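Long-range contacts in type I site-specific restriction-modification system, R (Restriction) subunit (Vibrio vulnificus, PDB 3H1T), which probably serves as the ATP- and DNA-binding R subunit of a type I restriction enzyme, here as its large N-terminal fragment: residues K81-F86 and T166-Y171; Q184-R189 and P356-S361. All coordinates share one frame; numbering follows the deposited sequence.

From the N terminus, the hairpin turn 81-86, which joins strands 75-81 and 86-93 of the first mixed sheet, is met 80 residues later by 166-171; contact 1 thereby closes a loop that carries strands 86-93 to 137-140 of that sheet together with helices 104-114 and 146-157. A short connection then enters helix 181-195, where contact 2 opens; it closes at edge strand 358-360, around most of the parallel sheet. The two loops neither nest nor cross but follow in series. Their centres lie about 16 Å apart, and Tyr171 of contact 1 reaches Asn188 on the helix of contact 2.

Contact 1: residues K81-F86 and T166-Y171; sequences KYTRDF and TLLSPY
Leu168 sets its two methyl groups against two different aromatic rings, and this division of labour forms the apolar centre of the contact. CD2 lies over one face of Phe86, 4.0 Å from the ring centroid and displaced toward the rim, in a CH-pi contact; CD1 meets the Tyr82 ring at its edge, in plane, 3.7 Å from CE2. In both pairs the side chains cross at about a right angle. Leu167 adds a second apolar partner for Phe86, its CG standing 4.0 Å from Phe86 CE2, while helix 146-157 supplies Phe150, which stacks on Tyr82 and also touches both leucines.

Both rings sit on a hairpin corner. A classic beta bulge sets Tyr82 and Thr83 opposite Phe86, and a type I turn from Thr83 to Phe86 completes the reversal between strands 75-81 and 86-93. Helix 164-167 ends at Leu167, and Leu168 begins the connection toward helix 181-195, so the turn of the N-terminal sheet rests on the connection leading into the helicase-like part.

Farther out, the side chains of Asp85 and Tyr171 lie alongside each other, running opposite ways. Asp85 CB lies over the Tyr171 ring, 4.1 Å from its centroid, with carboxylate and ring planes 33° apart. OD2 of Asp85 accepts a hydrogen bond from Tyr171 N at 3.0 Å; it is fairly straight (N-H...OD2 160°), although the N-H comes from above the carboxylate plane. Pro170 flanks the same oxygen, its CA 3.6 Å from Asp85 OD2. The other carboxylate oxygen, OD1, is hydrogen-bonded to His173 NE2, and the Tyr171 hydroxyl is hydrogen-bonded to Asn188 OD1 on helix 181-195.

Contact 2: residues Q184-R189 and P356-S361; sequences QIAINR and PIYTYS
Helix 181-195 and edge strand 358-360 of the seven-stranded parallel sheet form a helix-on-sheet layer in the first of two P-loop NTPase-like domains. The helix segment runs nearly antiparallel to the strand, at 162°, with an axis separation of 8.8 Å. Tyr358 presents a face to Ile185: the CG2 methyl stands 3.7 Å from the ring centroid, offset toward the rim, in a CH-pi contact, and the two side chains cross at about a right angle. Ile185 CG2 is anti to the backbone N, which sets this methyl over the ring, whereas the CG1-CD1 branch turns away from the strand. Beside this pair, Ala186 CB packs 4.0 Å from Tyr358 CD2.

One helical turn beyond Ile185, Arg189 shows how an arginine can serve both apolar and polar neighbours. Its CB touches Ile357 CD1 at 3.6 Å; the chain is extended from CG to NE (chi3 -180°), and the guanidinium beyond it meets the backbone of Ile357. There NH1 donates to Ile357 O over 2.8 Å, a nearly straight bond lying in both the carbonyl plane and the guanidinium plane. Ile185 CG2 lies over one guanidinium face. Tyr358 CD1 lies over the same face, 3.8 Å from Arg189 NH1; with the planes 79° apart, the tyrosine ring stands steeply to the guanidinium and is not stacked on it.

Backbone hydrogen bonds from Ile357 to Leu202 and from Tyr358 to Thr204 tie this edge to strand 200-205. A helix antiparallel to the parallel strands it covers is consistent with a RecA-like motor domain of a superfamily 2 helicase.

Contact 1: residues K81-F86 and T166-Y171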
loop_
_atom_site.group_PDB
_atom_site.type_symbol
_atom_site.label_atom_id
_atom_site.label_comp_id
_atom_site.label_asym_id
_atom_site.label_seq_id
_atom_site.Cartn_x
_atom_site.Cartn_y
_atom_site.Cartn_z
ATOM N N LYS A 81 17.610 -15.336 -8.651
ATOM C CA LYS A 81 16.286 -15.547 -9.212
ATOM C C LYS A 81 16.196 -16.896 -9.894
ATOM O O LYS A 81 17.032 -17.233 -10.732
ATOM C CB LYS A 81 15.933 -14.415 -10.199
ATOM C CG LYS A 81 16.001 -13.023 -9.574
ATOM C CD LYS A 81 15.137 -11.993 -10.288
ATOM C CE LYS A 81 15.704 -11.555 -11.615
ATOM N NZ LYS A 81 15.146 -10.225 -11.984
ATOM N N TYR A 82 15.203 -17.686 -9.502
ATOM C CA TYR A 82 15.018 -18.989 -10.120
ATOM C C TYR A 82 14.594 -18.733 -11.560
ATOM O O TYR A 82 15.050 -19.383 -12.502
ATOM C CB TYR A 82 13.926 -19.777 -9.420
ATOM C CG TYR A 82 13.676 -21.076 -10.123
ATOM C CD1 TYR A 82 14.684 -22.034 -10.215
ATOM C CD2 TYR A 82 12.448 -21.344 -10.718
ATOM C CE1 TYR A 82 14.475 -23.233 -10.881
ATOM C CE2 TYR A 82 12.226 -22.537 -11.389
ATOM C CZ TYR A 82 13.242 -23.480 -11.466
ATOM O OH TYR A 82 13.021 -24.668 -12.120
ATOM N N THR A 83 13.709 -17.758 -11.691
ATOM C CA THR A 83 13.168 -17.323 -12.958
ATOM C C THR A 83 13.252 -15.798 -12.948
ATOM O O THR A 83 13.600 -15.198 -11.924
ATOM C CB THR A 83 11.724 -17.838 -13.102
ATOM O OG1 THR A 83 11.736 -19.012 -13.919
ATOM C CG2 THR A 83 10.822 -16.822 -13.708
ATOM N N ARG A 84 12.990 -15.177 -14.092
ATOM C CA ARG A 84 13.060 -13.733 -14.209
ATOM C C ARG A 84 12.083 -13.109 -13.236
ATOM O O ARG A 84 12.440 -12.194 -12.498
ATOM C CB ARG A 84 12.738 -13.274 -15.639
ATOM C CG ARG A 84 13.058 -11.797 -15.885
ATOM C CD ARG A 84 11.871 -11.029 -16.435
ATOM N NE ARG A 84 11.684 -11.194 -17.877
ATOM C CZ ARG A 84 10.526 -10.962 -18.486
ATOM N NH1 ARG A 84 9.486 -10.576 -17.767
ATOM N NH2 ARG A 84 10.402 -11.098 -19.801
ATOM N N ASP A 85 10.857 -13.625 -13.226
ATOM C CA ASP A 85 9.803 -13.129 -12.357
ATOM C C ASP A 85 9.658 -13.958 -11.097
ATOM O O ASP A 85 8.599 -13.945 -10.467
ATOM C CB ASP A 85 8.466 -13.117 -13.105
ATOM C CG ASP A 85 8.448 -12.131 -14.251
ATOM O OD1 ASP A 85 8.982 -11.019 -14.069
ATOM O OD2 ASP A 85 7.894 -12.453 -15.326
ATOM N N PHE A 86 10.716 -14.675 -10.727
ATOM C CA PHE A 86 10.641 -15.506 -9.529
ATOM C C PHE A 86 11.918 -15.572 -8.684
ATOM O O PHE A 86 12.709 -16.512 -8.799
ATOM C CB PHE A 86 10.170 -16.916 -9.914
ATOM C CG PHE A 86 9.658 -17.732 -8.755
ATOM C CD1 PHE A 86 10.528 -18.478 -7.963
ATOM C CD2 PHE A 86 8.296 -17.772 -8.464
ATOM C CE1 PHE A 86 10.045 -19.247 -6.911
ATOM C CE2 PHE A 86 7.809 -18.542 -7.414
ATOM C CZ PHE A 86 8.683 -19.278 -6.642
ATOM N N THR A 166 1.919 -22.685 -13.324
ATOM C CA THR A 166 1.099 -21.564 -12.929
ATOM C C THR A 166 1.951 -20.773 -11.954
ATOM O O THR A 166 2.041 -19.548 -12.048
ATOM C CB THR A 166 -0.192 -22.011 -12.256
ATOM O OG1 THR A 166 -0.857 -22.959 -13.098
ATOM C CG2 THR A 166 -1.117 -20.810 -12.059
ATOM N N LEU A 167 2.616 -21.480 -11.048
ATOM C CA LEU A 167 3.468 -20.840 -10.062
ATOM C C LEU A 167 4.517 -19.970 -10.730
ATOM O O LEU A 167 4.872 -18.918 -10.201
ATOM C CB LEU A 167 4.172 -21.882 -9.197
ATOM C CG LEU A 167 4.891 -21.283 -7.979
ATOM C CD1 LEU A 167 3.863 -21.078 -6.887
ATOM C CD2 LEU A 167 5.991 -22.204 -7.469
ATOM N N LEU A 168 5.002 -20.401 -11.894
ATOM C CA LEU A 168 6.032 -19.655 -12.612
ATOM C C LEU A 168 5.499 -18.829 -13.774
ATOM O O LEU A 168 6.276 -18.195 -14.487
ATOM C CB LEU A 168 7.117 -20.593 -13.136
ATOM C CG LEU A 168 7.869 -21.488 -12.141
ATOM C CD1 LEU A 168 8.905 -22.320 -12.891
ATOM C CD2 LEU A 168 8.534 -20.639 -11.059
ATOM N N SER A 169 4.184 -18.835 -13.972
ATOM C CA SER A 169 3.570 -18.065 -15.056
ATOM C C SER A 169 4.089 -16.627 -14.989
ATOM O O SER A 169 3.974 -15.979 -13.961
ATOM C CB SER A 169 2.043 -18.115 -14.896
ATOM O OG SER A 169 1.374 -17.343 -15.878
ATOM N N PRO A 170 4.667 -16.118 -16.093
ATOM C CA PRO A 170 5.230 -14.765 -16.211
ATOM C C PRO A 170 4.299 -13.602 -15.897
ATOM O O PRO A 170 3.089 -13.686 -16.119
ATOM C CB PRO A 170 5.734 -14.725 -17.666
ATOM C CG PRO A 170 6.061 -16.175 -17.960
ATOM C CD PRO A 170 4.839 -16.853 -17.361
ATOM N N TYR A 171 4.864 -12.533 -15.342
ATOM C CA TYR A 171 4.097 -11.336 -15.065
ATOM C C TYR A 171 3.875 -10.745 -16.439
ATOM O O TYR A 171 4.391 -11.239 -17.449
ATOM C CB TYR A 171 4.891 -10.287 -14.250
ATOM C CG TYR A 171 5.184 -10.612 -12.816
ATOM C CD1 TYR A 171 4.328 -11.416 -12.065
ATOM C CD2 TYR A 171 6.301 -10.082 -12.196
ATOM C CE1 TYR A 171 4.586 -11.687 -10.716
ATOM C CE2 TYR A 171 6.571 -10.342 -10.853
ATOM C CZ TYR A 171 5.713 -11.146 -10.121
ATOM O OH TYR A 171 6.007 -11.419 -8.808
#

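Contact 2: residues Q184-R189 and P356-S361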
loop_
_atom_site.group_PDB
_atom_site.type_symbol
_atom_site.label_atom_id
_atom_site.label_comp_id
_atom_site.label_asym_id
_atom_site.label_seq_id
_atom_site.Cartn_x
_atom_site.Cartn_y
_atom_site.Cartn_z
ATOM N N GLN A 184 5.355 -8.125 -5.450
ATOM C CA GLN A 184 5.710 -9.456 -5.880
ATOM C C GLN A 184 5.457 -10.465 -4.756
ATOM O O GLN A 184 5.012 -11.579 -5.024
ATOM C CB GLN A 184 7.172 -9.486 -6.313
ATOM C CG GLN A 184 7.435 -8.818 -7.649
ATOM C CD GLN A 184 8.884 -8.908 -8.062
ATOM O OE1 GLN A 184 9.453 -9.992 -8.072
ATOM N NE2 GLN A 184 9.488 -7.773 -8.412
ATOM N N ILE A 185 5.760 -10.090 -3.509
ATOM C CA ILE A 185 5.530 -10.969 -2.369
ATOM C C ILE A 185 4.044 -11.263 -2.335
ATOM O O ILE A 185 3.619 -12.411 -2.293
ATOM C CB ILE A 185 5.879 -10.288 -1.010
ATOM C CG1 ILE A 185 7.311 -9.753 -1.033
ATOM C CG2 ILE A 185 5.698 -11.265 0.133
ATOM C CD1 ILE A 185 8.303 -10.759 -1.481
ATOM N N ALA A 186 3.257 -10.196 -2.369
ATOM C CA ALA A 186 1.813 -10.310 -2.345
ATOM C C ALA A 186 1.319 -11.221 -3.465
ATOM O O ALA A 186 0.610 -12.197 -3.225
ATOM C CB ALA A 186 1.190 -8.933 -2.480
ATOM N N ILE A 187 1.709 -10.905 -4.691
ATOM C CA ILE A 187 1.284 -11.688 -5.834
ATOM C C ILE A 187 1.615 -13.170 -5.751
ATOM O O ILE A 187 0.747 -14.008 -5.973
ATOM C CB ILE A 187 1.880 -11.114 -7.143
ATOM C CG1 ILE A 187 1.354 -9.692 -7.364
ATOM C CG2 ILE A 187 1.511 -12.009 -8.314
ATOM C CD1 ILE A 187 2.152 -8.904 -8.362
ATOM N N ASN A 188 2.861 -13.496 -5.431
ATOM C CA ASN A 188 3.300 -14.883 -5.337
ATOM C C ASN A 188 2.633 -15.684 -4.214
ATOM O O ASN A 188 2.329 -16.866 -4.390
ATOM C CB ASN A 188 4.821 -14.931 -5.181
ATOM C CG ASN A 188 5.555 -14.556 -6.465
ATOM O OD1 ASN A 188 4.968 -14.028 -7.413
ATOM N ND2 ASN A 188 6.853 -14.825 -6.493
ATOM N N ARG A 189 2.399 -15.054 -3.065
ATOM C CA ARG A 189 1.768 -15.765 -1.957
ATOM C C ARG A 189 0.300 -16.025 -2.224
ATOM O O ARG A 189 -0.276 -16.970 -1.683
ATOM C CB ARG A 189 1.913 -14.989 -0.652
ATOM C CG ARG A 189 3.349 -14.843 -0.230
ATOM C CD ARG A 189 3.466 -14.462 1.218
ATOM N NE ARG A 189 4.863 -14.319 1.596
ATOM C CZ ARG A 189 5.268 -13.810 2.750
ATOM N NH1 ARG A 189 4.376 -13.399 3.648
ATOM N NH2 ARG A 189 6.561 -13.679 2.989
ATOM N N PRO A 356 -3.929 -12.412 7.285
ATOM C CA PRO A 356 -3.269 -11.990 6.048
ATOM C C PRO A 356 -2.064 -12.836 5.641
ATOM O O PRO A 356 -1.288 -13.271 6.489
ATOM C CB PRO A 356 -2.900 -10.534 6.342
ATOM C CG PRO A 356 -2.681 -10.532 7.847
ATOM C CD PRO A 356 -3.848 -11.358 8.318
ATOM N N ILE A 357 -1.925 -13.077 4.341
ATOM C CA ILE A 357 -0.795 -13.849 3.828
ATOM C C ILE A 357 0.418 -12.924 3.690
ATOM O O ILE A 357 1.558 -13.366 3.570
ATOM C CB ILE A 357 -1.166 -14.534 2.477
ATOM C CG1 ILE A 357 -1.685 -13.524 1.456
ATOM C CG2 ILE A 357 -2.258 -15.557 2.722
ATOM C CD1 ILE A 357 -0.623 -12.778 0.727
ATOM N N TYR A 358 0.138 -11.624 3.736
ATOM C CA TYR A 358 1.153 -10.592 3.649
ATOM C C TYR A 358 0.579 -9.244 4.084
ATOM O O TYR A 358 -0.599 -8.952 3.852
ATOM C CB TYR A 358 1.688 -10.485 2.217
ATOM C CG TYR A 358 2.834 -9.513 2.064
ATOM C CD1 TYR A 358 4.017 -9.688 2.778
ATOM C CD2 TYR A 358 2.736 -8.413 1.221
ATOM C CE1 TYR A 358 5.081 -8.793 2.644
ATOM C CE2 TYR A 358 3.789 -7.507 1.084
ATOM C CZ TYR A 358 4.960 -7.705 1.796
ATOM O OH TYR A 358 6.010 -6.834 1.646
ATOM N N THR A 359 1.421 -8.444 4.732
ATOM C CA THR A 359 1.049 -7.117 5.185
ATOM C C THR A 359 2.132 -6.116 4.795
ATOM O O THR A 359 3.298 -6.301 5.122
ATOM C CB THR A 359 0.910 -7.025 6.735
ATOM O OG1 THR A 359 -0.187 -7.823 7.187
ATOM C CG2 THR A 359 0.673 -5.578 7.146
ATOM N N TYR A 360 1.750 -5.064 4.075
ATOM C CA TYR A 360 2.684 -4.004 3.711
ATOM C C TYR A 360 2.102 -2.763 4.364
ATOM O O TYR A 360 1.150 -2.182 3.849
ATOM C CB TYR A 360 2.779 -3.803 2.193
ATOM C CG TYR A 360 3.925 -2.885 1.806
ATOM C CD1 TYR A 360 5.253 -3.268 2.013
ATOM C CD2 TYR A 360 3.687 -1.606 1.303
ATOM C CE1 TYR A 360 6.315 -2.395 1.723
ATOM C CE2 TYR A 360 4.736 -0.732 1.015
ATOM C CZ TYR A 360 6.047 -1.129 1.229
ATOM O OH TYR A 360 7.081 -0.261 0.970
ATOM N N SER A 361 2.680 -2.351 5.491
ATOM C CA SER A 361 2.192 -1.207 6.257
ATOM C C SER A 361 2.562 0.168 5.738
ATOM O O SER A 361 3.287 0.312 4.762
ATOM C CB SER A 361 2.651 -1.318 7.713
ATOM O OG SER A 361 4.042 -1.100 7.849
#